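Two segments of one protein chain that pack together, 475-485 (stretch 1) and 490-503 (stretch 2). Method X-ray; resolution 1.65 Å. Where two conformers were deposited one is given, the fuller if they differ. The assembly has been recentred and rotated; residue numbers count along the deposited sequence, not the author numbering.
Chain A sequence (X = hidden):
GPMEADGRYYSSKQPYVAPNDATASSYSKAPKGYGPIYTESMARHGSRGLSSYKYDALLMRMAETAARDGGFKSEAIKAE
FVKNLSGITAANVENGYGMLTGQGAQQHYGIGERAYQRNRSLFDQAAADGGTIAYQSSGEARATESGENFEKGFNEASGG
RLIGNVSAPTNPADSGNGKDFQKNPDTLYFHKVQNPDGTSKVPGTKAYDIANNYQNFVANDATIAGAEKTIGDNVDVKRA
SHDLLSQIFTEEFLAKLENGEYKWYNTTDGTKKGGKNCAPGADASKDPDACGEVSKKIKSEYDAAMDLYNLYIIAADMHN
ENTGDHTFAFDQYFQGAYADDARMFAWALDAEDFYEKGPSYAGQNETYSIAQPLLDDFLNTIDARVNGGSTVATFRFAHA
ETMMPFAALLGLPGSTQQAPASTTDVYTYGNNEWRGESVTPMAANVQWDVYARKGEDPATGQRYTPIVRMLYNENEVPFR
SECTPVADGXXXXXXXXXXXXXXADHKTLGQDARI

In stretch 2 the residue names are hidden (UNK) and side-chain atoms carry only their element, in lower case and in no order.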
# COMPACT_ATOMS: atom_id res chain seq x y z
N ASN A 475 0.69 10.86 -10.85
CA ASN A 475 -0.22 11.68 -11.64
C ASN A 475 -0.37 13.02 -10.95
O ASN A 475 -0.60 13.07 -9.74
CB ASN A 475 -1.59 11.02 -11.75
CG ASN A 475 -1.54 9.69 -12.47
OD1 ASN A 475 -1.03 9.61 -13.60
ND2 ASN A 475 -2.04 8.64 -11.83
N GLU A 476 -0.23 14.11 -11.70
CA GLU A 476 -0.45 15.44 -11.12
C GLU A 476 -1.93 15.62 -10.86
O GLU A 476 -2.77 15.42 -11.75
CB GLU A 476 0.08 16.53 -12.05
CG GLU A 476 -0.01 17.95 -11.47
CD GLU A 476 0.79 18.95 -12.28
OE1 GLU A 476 1.14 18.62 -13.43
OE2 GLU A 476 1.09 20.05 -11.76
N VAL A 477 -2.26 15.99 -9.62
CA VAL A 477 -3.66 16.15 -9.23
C VAL A 477 -3.83 17.46 -8.47
O VAL A 477 -2.88 17.96 -7.86
CB VAL A 477 -4.14 14.98 -8.33
CG1 VAL A 477 -4.17 13.68 -9.13
CG2 VAL A 477 -3.26 14.84 -7.09
N PRO A 478 -5.04 18.03 -8.53
CA PRO A 478 -5.35 19.16 -7.66
C PRO A 478 -5.40 18.70 -6.22
O PRO A 478 -5.61 17.51 -5.95
CB PRO A 478 -6.75 19.58 -8.12
CG PRO A 478 -7.34 18.35 -8.76
CD PRO A 478 -6.16 17.65 -9.40
N PHE A 479 -5.22 19.62 -5.29
CA PHE A 479 -5.59 19.36 -3.91
C PHE A 479 -7.11 19.33 -3.83
O PHE A 479 -7.80 19.59 -4.82
CB PHE A 479 -4.97 20.41 -2.99
CG PHE A 479 -3.52 20.12 -2.63
CD1 PHE A 479 -3.21 19.43 -1.46
CD2 PHE A 479 -2.49 20.53 -3.46
CE1 PHE A 479 -1.89 19.17 -1.13
CE2 PHE A 479 -1.16 20.27 -3.12
CZ PHE A 479 -0.87 19.58 -1.95
N ARG A 480 -7.64 18.97 -2.66
CA ARG A 480 -9.08 18.78 -2.49
C ARG A 480 -9.86 20.04 -2.86
O ARG A 480 -9.33 21.14 -2.77
CB ARG A 480 -9.40 18.36 -1.05
CG ARG A 480 -8.84 19.29 -0.01
CD ARG A 480 -9.12 18.78 1.42
NE ARG A 480 -10.54 18.47 1.58
CZ ARG A 480 -11.03 17.42 2.23
NH1 ARG A 480 -10.22 16.54 2.83
NH2 ARG A 480 -12.35 17.25 2.30
N SER A 481 -11.10 19.86 -3.28
CA SER A 481 -11.87 20.91 -3.95
C SER A 481 -12.06 22.19 -3.13
O SER A 481 -12.28 23.26 -3.69
CB SER A 481 -13.24 20.37 -4.38
OG SER A 481 -14.02 20.09 -3.24
N GLU A 482 -11.97 22.10 -1.81
CA GLU A 482 -12.09 23.30 -0.99
C GLU A 482 -10.90 24.24 -1.19
O GLU A 482 -11.01 25.46 -0.98
CB GLU A 482 -12.24 22.93 0.49
CG GLU A 482 -13.48 22.10 0.80
CD GLU A 482 -13.18 20.61 0.87
OE1 GLU A 482 -12.26 20.13 0.17
OE2 GLU A 482 -13.87 19.91 1.64
N CYS A 483 -9.76 23.68 -1.58
CA CYS A 483 -8.53 24.47 -1.74
C CYS A 483 -8.55 25.33 -2.99
O CYS A 483 -8.95 24.87 -4.05
CB CYS A 483 -7.31 23.56 -1.80
SG CYS A 483 -7.04 22.56 -0.32
N THR A 484 -8.09 26.58 -2.86
CA THR A 484 -8.02 27.50 -3.99
C THR A 484 -6.58 27.61 -4.47
O THR A 484 -5.70 27.95 -3.68
CB THR A 484 -8.45 28.92 -3.56
OG1 THR A 484 -9.79 28.88 -3.09
CG2 THR A 484 -8.35 29.90 -4.73
N PRO A 485 -6.32 27.31 -5.76
CA PRO A 485 -4.94 27.40 -6.25
C PRO A 485 -4.48 28.84 -6.49
O PRO A 485 -5.25 29.78 -6.29
CB PRO A 485 -4.96 26.61 -7.57
CG PRO A 485 -6.40 26.53 -7.96
CD PRO A 485 -7.21 26.59 -6.69
N UNK A 490 -4.54 26.50 -12.49
CA UNK A 490 -3.28 26.07 -11.90
C UNK A 490 -3.49 24.91 -10.94
O UNK A 490 -4.56 24.79 -10.33
c UNK A 490 -2.62 27.23 -11.15
o UNK A 490 -1.37 26.84 -10.62
N UNK A 491 -2.47 24.06 -10.82
CA UNK A 491 -2.42 23.01 -9.81
C UNK A 491 -1.42 23.33 -8.71
O UNK A 491 -1.06 22.46 -7.92
c UNK A 491 -3.17 21.13 -11.29
o UNK A 491 -0.87 21.81 -11.23
c UNK A 491 -2.04 21.65 -10.43
N UNK A 492 -0.95 24.58 -8.67
CA UNK A 492 -0.08 25.05 -7.60
C UNK A 492 -0.90 25.81 -6.56
O UNK A 492 -1.81 26.56 -6.92
c UNK A 492 3.19 24.63 -8.76
c UNK A 492 5.16 23.88 -7.62
c UNK A 492 1.93 25.22 -9.09
c UNK A 492 1.71 24.95 -10.42
c UNK A 492 5.63 23.28 -8.80
n UNK A 492 2.76 24.22 -10.93
c UNK A 492 1.03 25.96 -8.17
c UNK A 492 4.91 23.33 -9.97
c UNK A 492 3.95 24.55 -7.59
c UNK A 492 3.68 24.01 -9.93
N UNK A 493 -0.55 25.63 -5.29
CA UNK A 493 -1.28 26.22 -4.17
C UNK A 493 -0.33 26.88 -3.18
O UNK A 493 0.73 26.32 -2.87
c UNK A 493 -4.43 24.73 -4.02
c UNK A 493 -5.07 23.15 -5.70
c UNK A 493 -3.09 24.43 -4.22
o UNK A 493 -6.05 22.51 -6.42
c UNK A 493 -2.03 25.13 -3.41
c UNK A 493 -5.42 24.09 -4.75
c UNK A 493 -2.76 23.49 -5.18
c UNK A 493 -3.75 22.83 -5.93
N UNK A 494 -0.72 28.03 -2.65
CA UNK A 494 0.07 28.69 -1.61
C UNK A 494 0.15 27.82 -0.36
O UNK A 494 -0.82 27.14 0.01
n UNK A 494 -1.00 34.95 -1.91
c UNK A 494 -0.71 32.48 -1.55
c UNK A 494 -0.55 30.02 -1.23
c UNK A 494 -0.53 33.66 -2.52
c UNK A 494 -0.31 31.15 -2.21
N UNK A 495 1.31 27.86 0.29
CA UNK A 495 1.49 27.13 1.54
C UNK A 495 0.50 27.60 2.60
O UNK A 495 -0.04 26.80 3.37
c UNK A 495 2.93 27.31 2.04
c UNK A 495 3.28 26.61 3.36
c UNK A 495 4.69 27.01 3.79
c UNK A 495 3.17 25.11 3.24
N UNK A 496 0.24 28.90 2.64
CA UNK A 496 -0.73 29.45 3.58
C UNK A 496 -2.11 28.84 3.33
O UNK A 496 -2.85 28.53 4.26
c UNK A 496 -0.83 30.98 3.46
c UNK A 496 0.43 31.65 4.00
o UNK A 496 -0.98 31.33 2.08
N UNK A 497 -2.46 28.68 2.05
CA UNK A 497 -3.75 28.14 1.68
C UNK A 497 -3.87 26.68 2.12
O UNK A 497 -4.90 26.28 2.66
c UNK A 497 -5.23 27.52 -0.34
c UNK A 497 -4.00 28.28 0.17
o UNK A 497 -6.56 29.16 0.79
c UNK A 497 -6.56 28.13 0.08
o UNK A 497 -7.62 27.58 -0.31
N UNK A 498 -2.82 25.90 1.90
CA UNK A 498 -2.85 24.49 2.30
C UNK A 498 -2.99 24.35 3.81
O UNK A 498 -3.71 23.47 4.28
c UNK A 498 -0.37 22.62 -0.04
c UNK A 498 -1.61 23.73 1.82
c UNK A 498 -2.83 23.06 -0.26
c UNK A 498 -1.50 23.57 0.30
N UNK A 499 -2.32 25.21 4.57
CA UNK A 499 -2.40 25.10 6.02
C UNK A 499 -3.81 25.34 6.52
O UNK A 499 -4.25 24.76 7.52
c UNK A 499 -1.42 26.08 6.69
c UNK A 499 2.42 26.27 7.09
n UNK A 499 3.34 27.40 7.44
c UNK A 499 0.96 26.69 7.20
c UNK A 499 0.04 25.64 6.59
N UNK A 500 -4.54 26.19 5.82
CA UNK A 500 -5.94 26.43 6.15
C UNK A 500 -6.85 25.35 5.59
O UNK A 500 -7.68 24.78 6.31
o UNK A 500 -7.76 28.02 5.72
c UNK A 500 -6.36 27.81 5.62
N UNK A 501 -6.69 25.03 4.31
CA UNK A 501 -7.66 24.20 3.60
C UNK A 501 -7.50 22.70 3.83
O UNK A 501 -8.43 21.93 3.60
c UNK A 501 -7.69 24.53 2.10
s UNK A 501 -6.32 23.89 1.07
N UNK A 502 -6.31 22.29 4.28
CA UNK A 502 -6.09 20.88 4.59
C UNK A 502 -6.39 20.56 6.05
O UNK A 502 -6.40 19.39 6.44
c UNK A 502 -2.97 19.96 2.50
c UNK A 502 -5.41 19.94 1.91
c UNK A 502 -4.67 20.44 4.25
c UNK A 502 -4.33 20.59 2.77
N UNK A 503 -6.64 21.59 6.85
CA UNK A 503 -7.08 21.39 8.23
C UNK A 503 -8.54 20.94 8.24
O UNK A 503 -9.24 21.06 7.23
c UNK A 503 -6.89 22.66 9.04
O HOH W 1 -1.36 19.98 -6.74
O HOH W 2 -8.53 22.52 -5.36
O HOH W 3 -3.19 29.06 -3.49

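Position 490 has one side-chain carbon and then one oxygen. Its backbone O lies 3.3 Å from P485 CB. This is S490, with chi1 in the t rotamer.

Position 491 has a carbon that carries one oxygen and one carbon. The oxygen lies 2.7 Å from E476 OE2. A beta-branched hydroxyl side chain is T491. Its OG1 donates a hydrogen bond to that carboxylate oxygen.

Position 492 has one carbon followed by fused five- and six-membered rings, eight carbons and one nitrogen in all. CA-to-CB points away from stretch 1, but the backbone O approaches P485 CB at 3.2 Å. The indole is W492. Its N donates to S490 OG at 3.0 Å.

Position 493 has one carbon and a six-carbon ring bearing one oxygen. P485 lies over one face of the ring and F479 CB over the opposite face. The phenol is Y493. F479 N donates a weak hydrogen bond to Y493 OH, 3.2 Å long with an angle of 127°.

Position 494 has four carbons in a row ending in nitrogen. The side chain leads away from stretch 1. This is K494, at the N-cap position of the helix.

Position 495 has four carbons, forked at the second, and does not reach stretch 1. The chi angles are t and p. It is L495.

Position 496 has a carbon carrying one oxygen and one carbon. It is exposed and out of reach. It is T496.

Position 497 has three carbons, the third carrying two oxygens. One oxygen lies 2.8 Å from T484 N. The carboxylate is E497. T484 N donates to E497 OE2 at 167°, nearly straight.

Position 498 has four carbons, forked at the second. One terminal carbon lies 3.6 Å from F479 CZ. This is L498. Its CD2 sits over the F479 ring face, 3.9 Å from the centroid.

Position 499 is another four-carbon chain ending in nitrogen, out of reach of stretch 1. It is K499.

Position 500 has one carbon and one oxygen, also out of reach. It is S500.

Position 501 has one carbon and one sulfur. The sulfur lies 2.1 Å from C483 SG, a covalent distance. This is C501, joined to C483 by a disulfide with chi3 of 95°. Two conformers were deposited, and one is given.

Position 502 has four carbons, forked at the second. One end lies 3.8 Å from C483 SG. It is L502, and its CD1 is 3.9 Å from F479 CE1.

Position 503 has a single side-chain carbon and no contact. It is A503.

The disulfide ties the loop to the helix. Beside it, F479 packs against L498 and L502 and turns its edge toward the face of Y493. E497 holds the T484 backbone. Water 1 donates to V477 O and T491 O, both at 2.8 Å. Water 3 donates to T484 O and accepts from K494 N, both at 2.8 Å. Together the stretches bury 781 Å².

Stretch 2, residues 490-503: STWYKLTELKSCLA
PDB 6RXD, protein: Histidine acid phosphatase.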